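Local coordinates for protein SusD homolog (Bacteroides ovatus, PDB 4F53) that probably binds mucin O-glycans as a SusD-type outer-membrane lipoprotein with a TPR-like helical fold, at residues V123-R126 and V127-Y131; Y156-M159 and L160-D164; V233-A236 and A237-A241. All coordinates share one frame; numbering follows the deposited sequence.

How the contacts relate
The three contacts come in series along the chain. Contacts 1 and 2 lie on consecutive helices, 110-131 and 152-173, with centres about 14 Å apart, and these helices meet directly: Asp129 OD1 lies 2.6 Å from Tyr156 OH, a probable hydrogen bond, and the CE of Met159 packs against backbone of Met124 and Leu125. Contact 3 stands apart, its centre about 23 Å from that of contact 1 and 22 Å from that of contact 2, in the loop between helix 221-231 and strand 241-243. Helix 190-207 touches all three: Arg207 pairs with Asp129, Met204 packs on contact 2 and Phe196 on contact 3. Such successive, mutually packed helices suit a TPR-like scaffold.

Contact 1. Residues V123-R126 and V127-Y131; sequences VMLR and VTDTY
Thr130 OG1 donates to Arg126 O at 2.7 Å, the shortest polar bond between 123-126 and 127-131. The hydroxyl lies beside its own backbone N (chi1 -55°), which turns it back toward the preceding turn, and it reaches Arg126 O from a position tilted out of the carbonyl plane. Nearly as close, on another side of the helix, Thr128 N meets Met124 O at 2.8 Å in a nearly straight bond (171°), with Thr128 CG2 resting 3.5 Å from that carbonyl oxygen. These are contacts one turn apart in the last turns of helix 110-131, within the TPR-like fold of the SusD family. Asp129 adds its N to Leu125 O at 3.0 Å, and its carboxylate crosses the leucine side chain, OD2 lying 3.7 Å from Leu125 CG. That buried carboxylate is satisfied from outside the turn: Tyr156 and Trp517 bond OD1, and Arg207 forms a salt bridge with OD2. The Arg126 guanidinium likewise leaves the helix to pair with Asp51. The slackest backbone link is the weak bond of 3.4 Å from Val127 N to Val123 O. Beside it the contact is purely apolar, the selenium of the selenomethionine Met124 lying alongside Val127 CG2 at 3.9 Å with both side chains pointing the same way. This is not a solvent face, since Phe92 and Tyr97 of helix 82-106 touch Val123 and Met124 respectively.

Contact 2. Residues Y156-M159 and L160-D164; sequences YAKM and LEDLD
Lys158 NZ and Asp162 OD2 form a salt bridge of 2.7 Å, in which OD2 receives the ammonium on its syn lone pair, on the side of the other carboxylate oxygen. The pair lies one turn apart on helix 152-173. Lys158 CG points opposite the backbone N (chi1 179°), and the chain runs out nearly straight alongside the aspartate until a bend at chi4 (56°) turns NZ onto the carboxylate. Aliphatic carbon as well as charge therefore lines this oxygen: Lys158 CG lies 3.5 Å and Lys158 CE 3.6 Å from Asp162 OD2. On its outer side the lysine also touches the loop residues Tyr136 and Ser137. The backbone beneath carries the regular pattern, Asp162 N reaching Lys158 O at 2.9 Å and Leu163 N reaching Met159 O at 2.8 Å. Away from the salt bridge, at Glu161, a water donates to OE1 and, weakly, to Ala157 O, while Asn217 bonds the same OE1. A calcium ion lies about 5 Å from the Glu161 side chain. On the apolar face Leu160 N bonds Tyr156 O at 2.9 Å, and the leucine side chain lies against that same oxygen, Leu160 CD1 being 3.6 Å from Tyr156 O. That face turns inward, where Met204 of helix 190-207 packs on Tyr156, the selenomethionine Met159 and Leu160, and Leu118 of helix 110-131 touches Leu163.

Contact 3. Residues V233-A236 and A237-A241; sequences VMTA and ATDGA
Asp239 OD2 accepts two backbone N-H groups, from Thr235 N at 2.8 Å and from Ala236 N at 2.9 Å. The two donors arrive differently. Thr235 N meets the anti lone pair, away from the other oxygen, with an N-H...O angle of 163°, whereas Ala236 N stands above the carboxylate plane, 48° out of it. In return Asp239 N donates to Ala236 O at 2.9 Å, so the same residue closes the turn through backbone and side chain alike. The carboxylate lies beside its own backbone N (chi1 -66°), which directs it back over the chain that precedes the short 3-10 segment 237-239. Its bond to Ala236 N is like the returning half of a capping box, though not a full one: the alanine side chain has no acceptor, and Asp239 N is taken by the backbone Ala236 O instead. Flanking this polar core, the extended selenomethionine Met234 slides past Asp239 in the opposite direction, CB to CB at 3.7 Å, and its selenium reaches Gly240 CA at 3.9 Å. An alanine in place of Asp239 would probably leave the N-H groups of Thr235 and Ala236 without their shared acceptor and the turn held mainly by its backbone bonds. Farther out, Lys195 of helix 190-207 forms a salt bridge with OD1, and Tyr186 bonds Asp239 O. Phe196 and Phe335 pack on Met234, and Ala241 pairs by backbone with strand 332-335. With one carboxylate oxygen held by two N-H groups and the other by a lysine, the negative charge is likely to be stabilised, consistent with an ionised aspartate tying the loop to helix 190-207.

Contact 1. Residues V123-R126 and V127-Y131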
# COMPACT_ATOMS: atom_id res chain seq x y z
N VAL A 123 -4.48 -10.74 0.45
CA VAL A 123 -3.44 -10.99 -0.55
C VAL A 123 -3.99 -10.73 -1.95
O VAL A 123 -3.39 -9.99 -2.73
CB VAL A 123 -2.83 -12.42 -0.43
CG1 VAL A 123 -1.89 -12.72 -1.59
CG2 VAL A 123 -2.11 -12.57 0.89
N MSE A 124 -5.15 -11.30 -2.26
CA MSE A 124 -5.75 -11.16 -3.58
C MSE A 124 -6.37 -9.77 -3.76
O MSE A 124 -6.53 -9.34 -4.90
CB MSE A 124 -6.71 -12.32 -3.87
CG MSE A 124 -5.98 -13.66 -3.92
SE MSE A 124 -4.55 -13.69 -5.27
CE MSE A 124 -3.23 -14.93 -4.43
N LEU A 125 -6.62 -9.04 -2.66
CA LEU A 125 -7.04 -7.63 -2.71
C LEU A 125 -5.89 -6.81 -3.32
O LEU A 125 -6.16 -5.99 -4.17
CB LEU A 125 -7.43 -7.07 -1.32
CG LEU A 125 -7.95 -5.61 -1.25
CD1 LEU A 125 -9.26 -5.44 -2.06
CD2 LEU A 125 -8.18 -5.19 0.20
N ARG A 126 -4.62 -7.06 -2.93
CA ARG A 126 -3.44 -6.39 -3.52
C ARG A 126 -3.37 -6.66 -5.03
O ARG A 126 -3.12 -5.74 -5.80
CB ARG A 126 -2.10 -6.88 -2.92
CG ARG A 126 -1.95 -6.82 -1.42
CD ARG A 126 -0.62 -7.44 -1.03
NE ARG A 126 0.46 -6.83 -1.79
CZ ARG A 126 1.53 -6.24 -1.27
NH1 ARG A 126 1.72 -6.23 0.04
NH2 ARG A 126 2.43 -5.68 -2.06
N VAL A 127 -3.58 -7.93 -5.42
CA VAL A 127 -3.51 -8.40 -6.81
C VAL A 127 -4.64 -7.78 -7.66
O VAL A 127 -4.32 -7.24 -8.73
CB VAL A 127 -3.48 -9.96 -6.91
CG1 VAL A 127 -3.27 -10.39 -8.37
CG2 VAL A 127 -2.39 -10.55 -6.00
N THR A 128 -5.91 -7.81 -7.21
CA THR A 128 -6.96 -7.18 -8.01
C THR A 128 -6.76 -5.65 -8.05
O THR A 128 -6.99 -5.03 -9.09
CB THR A 128 -8.39 -7.60 -7.62
OG1 THR A 128 -9.25 -7.02 -8.59
CG2 THR A 128 -8.83 -7.12 -6.22
N ASP A 129 -6.27 -5.06 -6.97
CA ASP A 129 -5.98 -3.62 -6.96
C ASP A 129 -4.79 -3.26 -7.86
O ASP A 129 -4.65 -2.10 -8.23
CB ASP A 129 -5.75 -3.09 -5.53
CG ASP A 129 -7.04 -3.05 -4.71
OD1 ASP A 129 -8.13 -3.28 -5.28
OD2 ASP A 129 -6.95 -2.78 -3.49
N THR A 130 -3.96 -4.27 -8.25
CA THR A 130 -2.85 -4.04 -9.19
C THR A 130 -3.31 -4.22 -10.64
O THR A 130 -2.89 -3.45 -11.51
CB THR A 130 -1.67 -5.00 -8.87
OG1 THR A 130 -1.30 -4.85 -7.51
CG2 THR A 130 -0.45 -4.74 -9.73
N TYR A 131 -4.16 -5.22 -10.92
CA TYR A 131 -4.53 -5.64 -12.28
C TYR A 131 -5.95 -5.40 -12.76
O TYR A 131 -6.13 -5.24 -13.96
CB TYR A 131 -4.24 -7.15 -12.43
CG TYR A 131 -2.75 -7.42 -12.40
CD1 TYR A 131 -1.96 -7.21 -13.52
CD2 TYR A 131 -2.12 -7.79 -11.21
CE1 TYR A 131 -0.58 -7.38 -13.48
CE2 TYR A 131 -0.74 -7.94 -11.15
CZ TYR A 131 0.03 -7.71 -12.27
OH TYR A 131 1.38 -7.85 -12.20

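Contact 2. Residues Y156-M159 and L160-D164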
# COMPACT_ATOMS: atom_id res chain seq x y z
N TYR A 156 -14.54 -8.24 -5.69
CA TYR A 156 -14.92 -7.46 -4.51
C TYR A 156 -16.21 -8.00 -3.87
O TYR A 156 -16.25 -8.14 -2.65
CB TYR A 156 -15.08 -5.96 -4.88
CG TYR A 156 -13.82 -5.15 -4.63
CD1 TYR A 156 -12.70 -5.30 -5.45
CD2 TYR A 156 -13.75 -4.25 -3.58
CE1 TYR A 156 -11.54 -4.55 -5.22
CE2 TYR A 156 -12.59 -3.52 -3.33
CZ TYR A 156 -11.49 -3.67 -4.16
OH TYR A 156 -10.35 -2.94 -3.89
N ALA A 157 -17.23 -8.35 -4.68
CA ALA A 157 -18.50 -8.87 -4.17
C ALA A 157 -18.31 -10.21 -3.45
O ALA A 157 -18.84 -10.38 -2.35
CB ALA A 157 -19.52 -9.02 -5.29
N LYS A 158 -17.51 -11.14 -4.03
CA LYS A 158 -17.25 -12.43 -3.39
C LYS A 158 -16.45 -12.21 -2.08
O LYS A 158 -16.83 -12.74 -1.04
CB LYS A 158 -16.53 -13.40 -4.33
CG LYS A 158 -16.22 -14.72 -3.67
CD LYS A 158 -15.67 -15.78 -4.61
CE LYS A 158 -14.79 -16.77 -3.87
NZ LYS A 158 -15.47 -17.44 -2.72
N MSE A 159 -15.39 -11.39 -2.12
CA MSE A 159 -14.57 -11.08 -0.95
C MSE A 159 -15.39 -10.49 0.18
O MSE A 159 -15.23 -10.93 1.32
CB MSE A 159 -13.45 -10.07 -1.31
CG MSE A 159 -12.29 -10.68 -2.11
SE MSE A 159 -11.03 -9.26 -2.57
CE MSE A 159 -9.68 -10.45 -3.22
N LEU A 160 -16.26 -9.51 -0.12
CA LEU A 160 -17.06 -8.83 0.89
C LEU A 160 -18.08 -9.79 1.52
O LEU A 160 -18.24 -9.78 2.74
CB LEU A 160 -17.73 -7.55 0.36
CG LEU A 160 -16.80 -6.31 0.33
CD1 LEU A 160 -17.29 -5.25 -0.69
CD2 LEU A 160 -16.66 -5.67 1.73
N GLU A 161 -18.67 -10.67 0.70
CA GLU A 161 -19.62 -11.67 1.16
C GLU A 161 -18.92 -12.72 2.05
O GLU A 161 -19.47 -13.11 3.09
CB GLU A 161 -20.28 -12.33 -0.05
CG GLU A 161 -21.28 -13.41 0.30
CD GLU A 161 -22.16 -13.87 -0.85
OE1 GLU A 161 -22.42 -13.07 -1.78
OE2 GLU A 161 -22.61 -15.04 -0.81
N ASP A 162 -17.74 -13.19 1.64
CA ASP A 162 -16.97 -14.15 2.43
C ASP A 162 -16.46 -13.50 3.72
O ASP A 162 -16.49 -14.14 4.78
CB ASP A 162 -15.80 -14.76 1.61
CG ASP A 162 -16.25 -15.67 0.47
OD1 ASP A 162 -17.44 -16.10 0.47
OD2 ASP A 162 -15.45 -15.90 -0.45
N LEU A 163 -16.07 -12.20 3.66
CA LEU A 163 -15.60 -11.46 4.82
C LEU A 163 -16.71 -11.36 5.89
O LEU A 163 -16.42 -11.53 7.08
CB LEU A 163 -15.12 -10.06 4.38
CG LEU A 163 -14.38 -9.20 5.40
CD1 LEU A 163 -13.30 -9.99 6.13
CD2 LEU A 163 -13.84 -7.97 4.74
N ASP A 164 -17.99 -11.15 5.48
CA ASP A 164 -19.14 -11.14 6.40
C ASP A 164 -19.25 -12.47 7.18
O ASP A 164 -19.53 -12.46 8.38
CB ASP A 164 -20.45 -10.87 5.66
CG ASP A 164 -20.86 -9.42 5.64
OD1 ASP A 164 -20.38 -8.65 6.50
OD2 ASP A 164 -21.70 -9.04 4.78
O HOH W 1 -21.44 -12.02 -3.77

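Contact 3. Residues V233-A236 and A237-A241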
# COMPACT_ATOMS: atom_id res chain seq x y z
N VAL A 233 -14.23 -2.02 14.81
CA VAL A 233 -12.99 -1.88 14.03
C VAL A 233 -11.83 -1.61 15.01
O VAL A 233 -12.05 -1.56 16.22
CB VAL A 233 -13.12 -0.76 12.93
CG1 VAL A 233 -14.09 -1.17 11.83
CG2 VAL A 233 -13.50 0.61 13.53
N MSE A 234 -10.60 -1.43 14.50
CA MSE A 234 -9.43 -1.05 15.29
C MSE A 234 -9.65 0.37 15.83
O MSE A 234 -9.99 1.25 15.04
CB MSE A 234 -8.16 -1.06 14.42
CG MSE A 234 -7.74 -2.41 13.95
SE MSE A 234 -6.30 -2.08 12.65
CE MSE A 234 -6.08 -3.88 12.07
N THR A 235 -9.46 0.61 17.14
CA THR A 235 -9.65 1.97 17.70
C THR A 235 -8.42 2.44 18.50
O THR A 235 -8.31 3.62 18.82
CB THR A 235 -10.91 2.07 18.59
OG1 THR A 235 -10.75 1.16 19.67
CG2 THR A 235 -12.23 1.76 17.84
N ALA A 236 -7.53 1.52 18.87
CA ALA A 236 -6.34 1.86 19.63
C ALA A 236 -5.11 1.53 18.81
O ALA A 236 -5.18 0.60 17.99
CB ALA A 236 -6.32 1.09 20.96
N ALA A 237 -3.99 2.25 19.01
CA ALA A 237 -2.73 1.98 18.30
C ALA A 237 -2.31 0.49 18.40
O ALA A 237 -1.82 -0.08 17.43
CB ALA A 237 -1.61 2.87 18.83
N THR A 238 -2.56 -0.14 19.56
CA THR A 238 -2.20 -1.55 19.80
C THR A 238 -3.15 -2.54 19.09
O THR A 238 -2.87 -3.72 19.09
CB THR A 238 -2.11 -1.86 21.28
OG1 THR A 238 -3.33 -1.44 21.90
CG2 THR A 238 -0.91 -1.21 21.93
N ASP A 239 -4.24 -2.06 18.46
CA ASP A 239 -5.13 -2.91 17.66
C ASP A 239 -4.53 -3.15 16.26
O ASP A 239 -4.96 -4.08 15.57
CB ASP A 239 -6.53 -2.31 17.50
CG ASP A 239 -7.34 -2.20 18.77
OD1 ASP A 239 -7.17 -3.05 19.67
OD2 ASP A 239 -8.19 -1.29 18.84
N GLY A 240 -3.57 -2.30 15.87
CA GLY A 240 -2.90 -2.38 14.57
C GLY A 240 -2.24 -3.72 14.32
O GLY A 240 -1.85 -4.39 15.26
N ALA A 241 -2.15 -4.13 13.03
CA ALA A 241 -1.54 -5.41 12.65
C ALA A 241 -0.09 -5.19 12.21
O ALA A 241 0.18 -4.51 11.23
CB ALA A 241 -2.35 -6.09 11.54